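Local atomic coordinates of fatty acid-binding protein TM_1468 (Thermotoga maritima, PDB entry 1VPV), a protein that binds long-chain fatty acids such as palmitate and may take part in lipid transport or fatty acid metabolism. Residues Val143-Glu146 and Met147-Asn150; Leu158-Leu161 and Asp162-Lys166; Thr261-Ser265 and Tyr266-Asp270. All coordinates share one frame; numbering follows the deposited sequence.

Contact 1 of 3, residues Val143-Glu146 and Met147-Asn150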
loop_
_atom_site.group_PDB
_atom_site.type_symbol
_atom_site.label_atom_id
_atom_site.label_comp_id
_atom_site.label_asym_id
_atom_site.label_seq_id
_atom_site.Cartn_x
_atom_site.Cartn_y
_atom_site.Cartn_z
ATOM N N VAL A 143 -4.944 -4.862 -11.779
ATOM C CA VAL A 143 -5.382 -4.352 -13.075
ATOM C C VAL A 143 -4.366 -4.709 -14.134
ATOM O O VAL A 143 -4.736 -5.103 -15.205
ATOM C CB VAL A 143 -5.597 -2.811 -13.044
ATOM C CG1 VAL A 143 -5.802 -2.281 -14.424
ATOM C CG2 VAL A 143 -6.819 -2.452 -12.154
ATOM N N ALA A 144 -3.079 -4.575 -13.825
ATOM C CA ALA A 144 -2.048 -4.986 -14.751
ATOM C C ALA A 144 -2.174 -6.454 -15.087
ATOM O O ALA A 144 -1.946 -6.865 -16.239
ATOM C CB ALA A 144 -0.690 -4.724 -14.180
ATOM N N ARG A 145 -2.529 -7.264 -14.098
ATOM C CA ARG A 145 -2.624 -8.711 -14.360
ATOM C C ARG A 145 -3.781 -8.988 -15.300
ATOM O O ARG A 145 -3.647 -9.724 -16.286
ATOM C CB ARG A 145 -2.817 -9.511 -13.060
ATOM C CG ARG A 145 -2.956 -11.017 -13.287
ATOM C CD ARG A 145 -1.750 -11.607 -14.103
ATOM N NE ARG A 145 -0.547 -11.709 -13.264
ATOM C CZ ARG A 145 0.700 -11.839 -13.713
ATOM N NH1 ARG A 145 0.971 -11.875 -15.000
ATOM N NH2 ARG A 145 1.693 -11.921 -12.853
ATOM N N GLU A 146 -4.920 -8.378 -14.995
ATOM C CA GLU A 146 -6.137 -8.656 -15.737
ATOM C C GLU A 146 -5.911 -8.288 -17.186
ATOM O O GLU A 146 -6.216 -9.077 -18.073
ATOM C CB GLU A 146 -7.336 -7.920 -15.157
ATOM C CG GLU A 146 -7.668 -8.404 -13.755
ATOM C CD GLU A 146 -8.589 -7.444 -12.996
ATOM O OE1 GLU A 146 -8.402 -6.207 -13.064
ATOM O OE2 GLU A 146 -9.510 -7.939 -12.323
HETATM N N MSE A 147 -5.306 -7.136 -17.437
HETATM C CA MSE A 147 -5.104 -6.756 -18.822
HETATM C C MSE A 147 -3.984 -7.544 -19.521
HETATM O O MSE A 147 -4.047 -7.728 -20.736
HETATM C CB MSE A 147 -5.041 -5.241 -19.006
HETATM C CG MSE A 147 -4.052 -4.514 -18.239
HETATM SE SE MSE A 147 -4.308 -2.538 -18.412
HETATM C CE MSE A 147 -6.284 -2.396 -18.097
ATOM N N LEU A 148 -3.019 -8.083 -18.774
ATOM C CA LEU A 148 -2.082 -9.082 -19.349
ATOM C C LEU A 148 -2.792 -10.422 -19.639
ATOM O O LEU A 148 -2.563 -11.029 -20.675
ATOM C CB LEU A 148 -0.845 -9.299 -18.468
ATOM C CG LEU A 148 0.052 -8.060 -18.314
ATOM C CD1 LEU A 148 1.009 -8.206 -17.153
ATOM C CD2 LEU A 148 0.829 -7.762 -19.582
ATOM N N GLU A 149 -3.660 -10.864 -18.739
ATOM C CA GLU A 149 -4.477 -12.037 -18.992
ATOM C C GLU A 149 -5.444 -11.859 -20.169
ATOM O O GLU A 149 -5.979 -12.842 -20.663
ATOM C CB GLU A 149 -5.287 -12.442 -17.746
ATOM C CG GLU A 149 -4.494 -13.045 -16.573
ATOM C CD GLU A 149 -3.346 -13.949 -16.998
ATOM O OE1 GLU A 149 -2.237 -13.443 -17.323
ATOM O OE2 GLU A 149 -3.534 -15.174 -16.977
ATOM N N ASN A 150 -5.685 -10.628 -20.617
ATOM C CA ASN A 150 -6.440 -10.400 -21.850
ATOM C C ASN A 150 -5.567 -10.005 -23.034
ATOM O O ASN A 150 -6.016 -9.315 -23.945
ATOM C CB ASN A 150 -7.505 -9.334 -21.602
ATOM C CG ASN A 150 -8.581 -9.826 -20.667
ATOM O OD1 ASN A 150 -8.530 -10.965 -20.191
ATOM N ND2 ASN A 150 -9.566 -8.983 -20.398
#
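Val143 meets Met147, a selenomethionine, one turn further along helix 138-149. Its backbone O accepts the N-H of Met147. Val143 CG1 lies beside the carbonyl carbon and packs on the methyl CE of Met147 at 3.7 Å. The selenomethionine starts in the position between its own N and C (chi1 56°), which lays its CG over the Val143 carbonyl oxygen before the chain bends at chi3 and brings CE to the valine. Met147 and Val143 then reach helix 154-166, where they touch Val157 and Arg164.

Ala144 O accepts from Leu148 N at 3.0 Å, and the leucine branch point CG sits close to the same oxygen. Arg145 O accepts from Glu149 N at 2.7 Å. The Arg145 chain bends at chi2 and chi3, and its CD approaches Glu149 OE1 at 3.7 Å. The guanidinium and carboxylate planes stand 89° apart. Arg145 NH1 stays 4.3 Å from Glu149 OE1, beyond a salt bridge. The guanidinium instead donates from NE to Tyr33 O and from NH2 to Val15 O and Asp34 O. Glu146 O receives a weak bond from Asn150 N, with an angle of 125°, as the helix gives out. The Glu146 carboxylate forms a salt bridge with Arg243.

The chemistry is that of the last turn of a helix, whose charged side chains Arg145 and Glu146 have their strongest partners elsewhere. Arg145 is buried and tied to the backbone carbonyls of Val15 in strand 15-20 and of Tyr33 and Asp34, just before strand 35-43, so Glu149 probably offers only a modest electrostatic attraction at the exposed surface.

Contact 2 of 3, residues Leu158-Leu161 and Asp162-Lys166; sequences LKKL and DERMK
Lys160 and Glu163 form a salt bridge on the surface of helix 154-166, three residues apart. Lys160 NZ lies 3.0 Å from Glu163 OE1. The ammonium comes from the syn side of that oxygen, 32° out of the carboxylate plane. The lysine gets there by folding: its chain leaves CA at an unstaggered chi1 (-116°), then turns at chi2 (-68°) and again at chi4, while Glu163 runs extended beyond CG.

The other carboxylate oxygen of Glu163 faces Lys159. Lys159 CG is anti to the backbone N, and the rest of the chain bends at every later torsion. Its CG and CD lie by Glu163 OE2, whereas Lys159 NZ stays 5.3 Å from that oxygen.

Lys160 CD also crosses the aliphatic part of Arg164, 4.1 Å from its CD. Arg164 carries its guanidinium away, to salt bridges with Asp169 and Glu294. Leu161 CB lies 4.5 Å from the methyl CE of Met165, a selenomethionine whose chain is extended beyond CG. Met165 goes on to touch Pro140 and Phe170, so it joins this helix to helix 138-149 and strand 170-176. Lys166, one turn beyond Asp162, stretches fully and its NZ meets the syn lone pair of Asp162 OD2 at 2.8 Å.

Beneath the side chains the regular i to i+4 bonds run from Asp162 N to Leu158 O through Met165 N to Leu161 O, the last of these 2.8 Å long. The chemistry implies a divided helix: one side carries oppositely charged pairs, while Leu158, Leu161 and Met165 present apolar groups, and Lys160 and Lys166 probably balance the charges of Glu163 and Asp162.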
loop_
_atom_site.group_PDB
_atom_site.type_symbol
_atom_site.label_atom_id
_atom_site.label_comp_id
_atom_site.label_asym_id
_atom_site.label_seq_id
_atom_site.Cartn_x
_atom_site.Cartn_y
_atom_site.Cartn_z
ATOM N N LEU A 158 1.575 -0.220 -19.250
ATOM C CA LEU A 158 2.212 0.956 -18.664
ATOM C C LEU A 158 1.493 2.241 -19.049
ATOM O O LEU A 158 1.245 3.085 -18.187
ATOM C CB LEU A 158 3.682 0.999 -19.038
ATOM C CG LEU A 158 4.455 -0.150 -18.373
ATOM C CD1 LEU A 158 5.783 -0.340 -19.062
ATOM C CD2 LEU A 158 4.675 0.079 -16.864
ATOM N N LYS A 159 1.087 2.353 -20.315
ATOM C CA LYS A 159 0.324 3.519 -20.784
ATOM C C LYS A 159 -1.003 3.659 -20.028
ATOM O O LYS A 159 -1.337 4.783 -19.580
ATOM C CB LYS A 159 0.076 3.491 -22.301
ATOM C CG LYS A 159 -0.058 4.889 -22.909
ATOM C CD LYS A 159 -1.260 5.047 -23.858
ATOM C CE LYS A 159 -0.926 4.797 -25.307
ATOM N NZ LYS A 159 0.017 5.833 -25.824
ATOM N N LYS A 160 -1.729 2.544 -19.841
ATOM C CA LYS A 160 -3.017 2.583 -19.130
ATOM C C LYS A 160 -2.889 2.895 -17.642
ATOM O O LYS A 160 -3.658 3.709 -17.133
ATOM C CB LYS A 160 -3.851 1.304 -19.311
ATOM C CG LYS A 160 -5.167 1.518 -20.047
ATOM C CD LYS A 160 -6.183 2.335 -19.251
ATOM C CE LYS A 160 -7.498 2.570 -20.062
ATOM N NZ LYS A 160 -7.293 3.436 -21.235
ATOM N N LEU A 161 -1.949 2.264 -16.943
ATOM C CA LEU A 161 -1.677 2.634 -15.526
ATOM C C LEU A 161 -1.413 4.114 -15.407
ATOM O O LEU A 161 -1.963 4.775 -14.520
ATOM C CB LEU A 161 -0.471 1.912 -14.950
ATOM C CG LEU A 161 -0.494 0.384 -14.906
ATOM C CD1 LEU A 161 0.750 -0.071 -14.169
ATOM C CD2 LEU A 161 -1.749 -0.196 -14.243
ATOM N N ASP A 162 -0.577 4.648 -16.297
ATOM C CA ASP A 162 -0.270 6.081 -16.234
ATOM C C ASP A 162 -1.539 6.925 -16.394
ATOM O O ASP A 162 -1.770 7.847 -15.616
ATOM C CB ASP A 162 0.767 6.479 -17.294
ATOM C CG ASP A 162 1.423 7.826 -16.995
ATOM O OD1 ASP A 162 2.077 7.944 -15.933
ATOM O OD2 ASP A 162 1.293 8.766 -17.818
ATOM N N GLU A 163 -2.359 6.619 -17.397
ATOM C CA GLU A 163 -3.582 7.377 -17.590
ATOM C C GLU A 163 -4.462 7.323 -16.347
ATOM O O GLU A 163 -4.985 8.330 -15.913
ATOM C CB GLU A 163 -4.398 6.848 -18.760
ATOM C CG GLU A 163 -3.775 7.033 -20.096
ATOM C CD GLU A 163 -4.316 6.051 -21.134
ATOM O OE1 GLU A 163 -5.564 5.841 -21.164
ATOM O OE2 GLU A 163 -3.488 5.500 -21.903
ATOM N N ARG A 164 -4.646 6.140 -15.786
ATOM C CA ARG A 164 -5.529 5.997 -14.651
ATOM C C ARG A 164 -5.008 6.638 -13.370
ATOM O O ARG A 164 -5.776 7.323 -12.673
ATOM C CB ARG A 164 -5.938 4.537 -14.482
ATOM C CG ARG A 164 -6.885 4.163 -15.630
ATOM C CD ARG A 164 -7.580 2.884 -15.460
ATOM N NE ARG A 164 -8.394 2.888 -14.262
ATOM C CZ ARG A 164 -8.829 1.796 -13.650
ATOM N NH1 ARG A 164 -8.562 0.583 -14.133
ATOM N NH2 ARG A 164 -9.560 1.932 -12.567
HETATM N N MSE A 165 -3.713 6.477 -13.101
HETATM C CA MSE A 165 -3.041 7.205 -12.030
HETATM C C MSE A 165 -3.179 8.694 -12.216
HETATM O O MSE A 165 -3.436 9.394 -11.262
HETATM C CB MSE A 165 -1.562 6.853 -11.949
HETATM C CG MSE A 165 -1.299 5.581 -11.144
HETATM SE SE MSE A 165 0.473 4.740 -11.548
HETATM C CE MSE A 165 0.222 2.885 -10.644
ATOM N N LYS A 166 -3.008 9.188 -13.435
ATOM C CA LYS A 166 -3.121 10.620 -13.650
ATOM C C LYS A 166 -4.558 11.152 -13.518
ATOM O O LYS A 166 -4.748 12.331 -13.201
ATOM C CB LYS A 166 -2.490 11.046 -14.974
ATOM C CG LYS A 166 -0.988 11.200 -14.813
ATOM C CD LYS A 166 -0.288 11.432 -16.139
ATOM C CE LYS A 166 1.235 11.360 -15.967
ATOM N NZ LYS A 166 1.890 11.475 -17.299
#

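Contact 3 of 3, residues Thr261-Ser265 and Tyr266-Asp270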
loop_
_atom_site.group_PDB
_atom_site.type_symbol
_atom_site.label_atom_id
_atom_site.label_comp_id
_atom_site.label_asym_id
_atom_site.label_seq_id
_atom_site.Cartn_x
_atom_site.Cartn_y
_atom_site.Cartn_z
ATOM N N THR A 261 -19.694 1.498 5.931
ATOM C CA THR A 261 -20.168 2.829 5.683
ATOM C C THR A 261 -19.946 3.192 4.245
ATOM O O THR A 261 -20.772 3.867 3.676
ATOM C CB THR A 261 -19.503 3.836 6.561
ATOM O OG1 THR A 261 -19.761 3.470 7.914
ATOM C CG2 THR A 261 -20.071 5.261 6.275
ATOM N N LEU A 262 -18.853 2.715 3.656
ATOM C CA LEU A 262 -18.558 2.996 2.265
ATOM C C LEU A 262 -19.701 2.526 1.367
ATOM O O LEU A 262 -20.090 3.244 0.440
ATOM C CB LEU A 262 -17.247 2.352 1.830
ATOM C CG LEU A 262 -16.738 2.749 0.431
ATOM C CD1 LEU A 262 -16.628 4.236 0.209
ATOM C CD2 LEU A 262 -15.402 2.111 0.158
ATOM N N ARG A 263 -20.276 1.356 1.669
ATOM C CA ARG A 263 -21.392 0.811 0.849
ATOM C C ARG A 263 -22.668 1.626 0.860
ATOM O O ARG A 263 -23.415 1.584 -0.074
ATOM C CB ARG A 263 -21.744 -0.613 1.268
ATOM C CG ARG A 263 -20.715 -1.623 0.826
ATOM C CD ARG A 263 -21.069 -2.945 1.395
ATOM N NE ARG A 263 -19.955 -3.856 1.267
ATOM C CZ ARG A 263 -19.672 -4.515 0.145
ATOM N NH1 ARG A 263 -20.424 -4.390 -0.956
ATOM N NH2 ARG A 263 -18.631 -5.321 0.132
ATOM N N LYS A 264 -22.922 2.364 1.923
ATOM C CA LYS A 264 -24.126 3.193 1.967
ATOM C C LYS A 264 -24.115 4.203 0.841
ATOM O O LYS A 264 -25.157 4.668 0.449
ATOM C CB LYS A 264 -24.258 3.925 3.306
ATOM C CG LYS A 264 -24.497 2.981 4.461
ATOM C CD LYS A 264 -24.640 3.686 5.794
ATOM C CE LYS A 264 -24.451 2.708 6.925
ATOM N NZ LYS A 264 -24.952 3.263 8.185
ATOM N N SER A 265 -22.952 4.549 0.306
ATOM C CA SER A 265 -22.953 5.538 -0.744
ATOM C C SER A 265 -22.154 5.240 -1.996
ATOM O O SER A 265 -22.116 6.068 -2.898
ATOM C CB SER A 265 -22.613 6.904 -0.164
ATOM O OG SER A 265 -21.727 6.790 0.887
ATOM N N TYR A 266 -21.594 4.038 -2.112
ATOM C CA TYR A 266 -20.904 3.655 -3.347
ATOM C C TYR A 266 -21.282 2.226 -3.774
ATOM O O TYR A 266 -21.563 1.378 -2.916
ATOM C CB TYR A 266 -19.384 3.829 -3.165
ATOM C CG TYR A 266 -18.968 5.290 -3.141
ATOM C CD1 TYR A 266 -18.668 5.964 -4.325
ATOM C CD2 TYR A 266 -18.919 6.001 -1.960
ATOM C CE1 TYR A 266 -18.320 7.297 -4.326
ATOM C CE2 TYR A 266 -18.573 7.350 -1.948
ATOM C CZ TYR A 266 -18.280 7.980 -3.141
ATOM O OH TYR A 266 -17.947 9.295 -3.149
ATOM N N GLU A 267 -21.317 1.984 -5.095
ATOM C CA GLU A 267 -21.401 0.637 -5.629
ATOM C C GLU A 267 -19.995 0.030 -5.523
ATOM O O GLU A 267 -19.095 0.349 -6.323
ATOM C CB GLU A 267 -21.938 0.617 -7.084
ATOM C CG GLU A 267 -22.704 -0.682 -7.419
ATOM C CD GLU A 267 -22.966 -0.923 -8.904
ATOM O OE1 GLU A 267 -23.463 -0.003 -9.593
ATOM O OE2 GLU A 267 -22.706 -2.061 -9.377
ATOM N N VAL A 268 -19.799 -0.788 -4.486
ATOM C CA VAL A 268 -18.558 -1.549 -4.317
ATOM C C VAL A 268 -18.689 -2.900 -5.053
ATOM O O VAL A 268 -19.379 -3.809 -4.589
ATOM C CB VAL A 268 -18.217 -1.813 -2.842
ATOM C CG1 VAL A 268 -16.806 -2.287 -2.732
ATOM C CG2 VAL A 268 -18.382 -0.584 -1.998
ATOM N N VAL A 269 -18.058 -3.027 -6.212
ATOM C CA VAL A 269 -18.121 -4.294 -6.936
ATOM C C VAL A 269 -17.145 -5.369 -6.405
ATOM O O VAL A 269 -17.338 -6.532 -6.666
ATOM C CB VAL A 269 -18.029 -4.117 -8.503
ATOM C CG1 VAL A 269 -19.191 -3.262 -9.005
ATOM C CG2 VAL A 269 -16.740 -3.509 -8.938
ATOM N N ASP A 270 -16.125 -5.006 -5.641
ATOM C CA ASP A 270 -15.267 -6.015 -5.028
ATOM C C ASP A 270 -14.592 -5.396 -3.832
ATOM O O ASP A 270 -14.243 -4.216 -3.853
ATOM C CB ASP A 270 -14.191 -6.526 -6.013
ATOM C CG ASP A 270 -13.464 -7.797 -5.509
ATOM O OD1 ASP A 270 -13.922 -8.898 -5.831
ATOM O OD2 ASP A 270 -12.415 -7.716 -4.826
#
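Leu262 O is gripped by two backbone N-H groups as helix 252-263 gives way to strand 267-275. Ser265 N donates to Leu262 O at 3.1 Å. Tyr266 N reaches Leu262 O at 3.1 Å as well, but weakly, with an N-H...O angle of 125°. This is the helix-to-strand turn of a beta-alpha-beta unit: strand 241-248, helix 252-263 and strand 267-275. The two strands are parallel neighbours, and strand 267-275 is the outermost on its side of the sheet within the chain.

The Tyr266 ring lies against the turn. One face is covered by the Ser265 carbonyl oxygen, 3.3 Å from Tyr266 CG, while Leu262 O lies in the ring plane at its edge. With chi1 at -172°, Leu262 swings its branch away from its N and across to the ring, where Leu262 CD1 meets Tyr266 CD2 obliquely at 3.6 Å. Both residues touch Leu232 of helix 220-232. The Tyr266 hydroxyl donates to Thr236 O. A glycine in place of Tyr266 would probably leave Leu262 CD1 without its aromatic neighbour, open a gap beside Leu232 and leave Thr236 O without this donor.

Two residues further on, Val268 points back at the helix. It packs on Val244 of strand 241-248. Its CG2 lies 4.4 Å from Leu262 CG, a looser apolar contact. Arg263 crosses Val268 at about a right angle, its chain extended from CG to NE, and its NH2 bridges to Glu271. The base of the arginine chain touches the valine too: Arg263 CG is 3.8 Å from Val268 CG2. Further out, Val268 CB sits over one face of the guanidinium, 3.9 Å from Arg263 NH1.

Contacts 1 and 2 lie on helices that follow each other in the chain, 138-149 and 154-166, with centres about 14 Å apart. They touch directly: Met147 SE packs on Lys160 CB at 4.0 Å, and Val143 CG1 on Arg164 NH1 at 4.0 Å. Contact 3 stands apart. Its centre is about 24 Å from either of the others, and its nearest atoms are about 8 Å from contact 1 and 10 Å from contact 2. None of the three is at the palmitate sites Thr75 and Ser108. The side chains of Leu262 in contact 3 and Met165 in contact 2 lie about 11 and 13 Å from the bound palmitic acid.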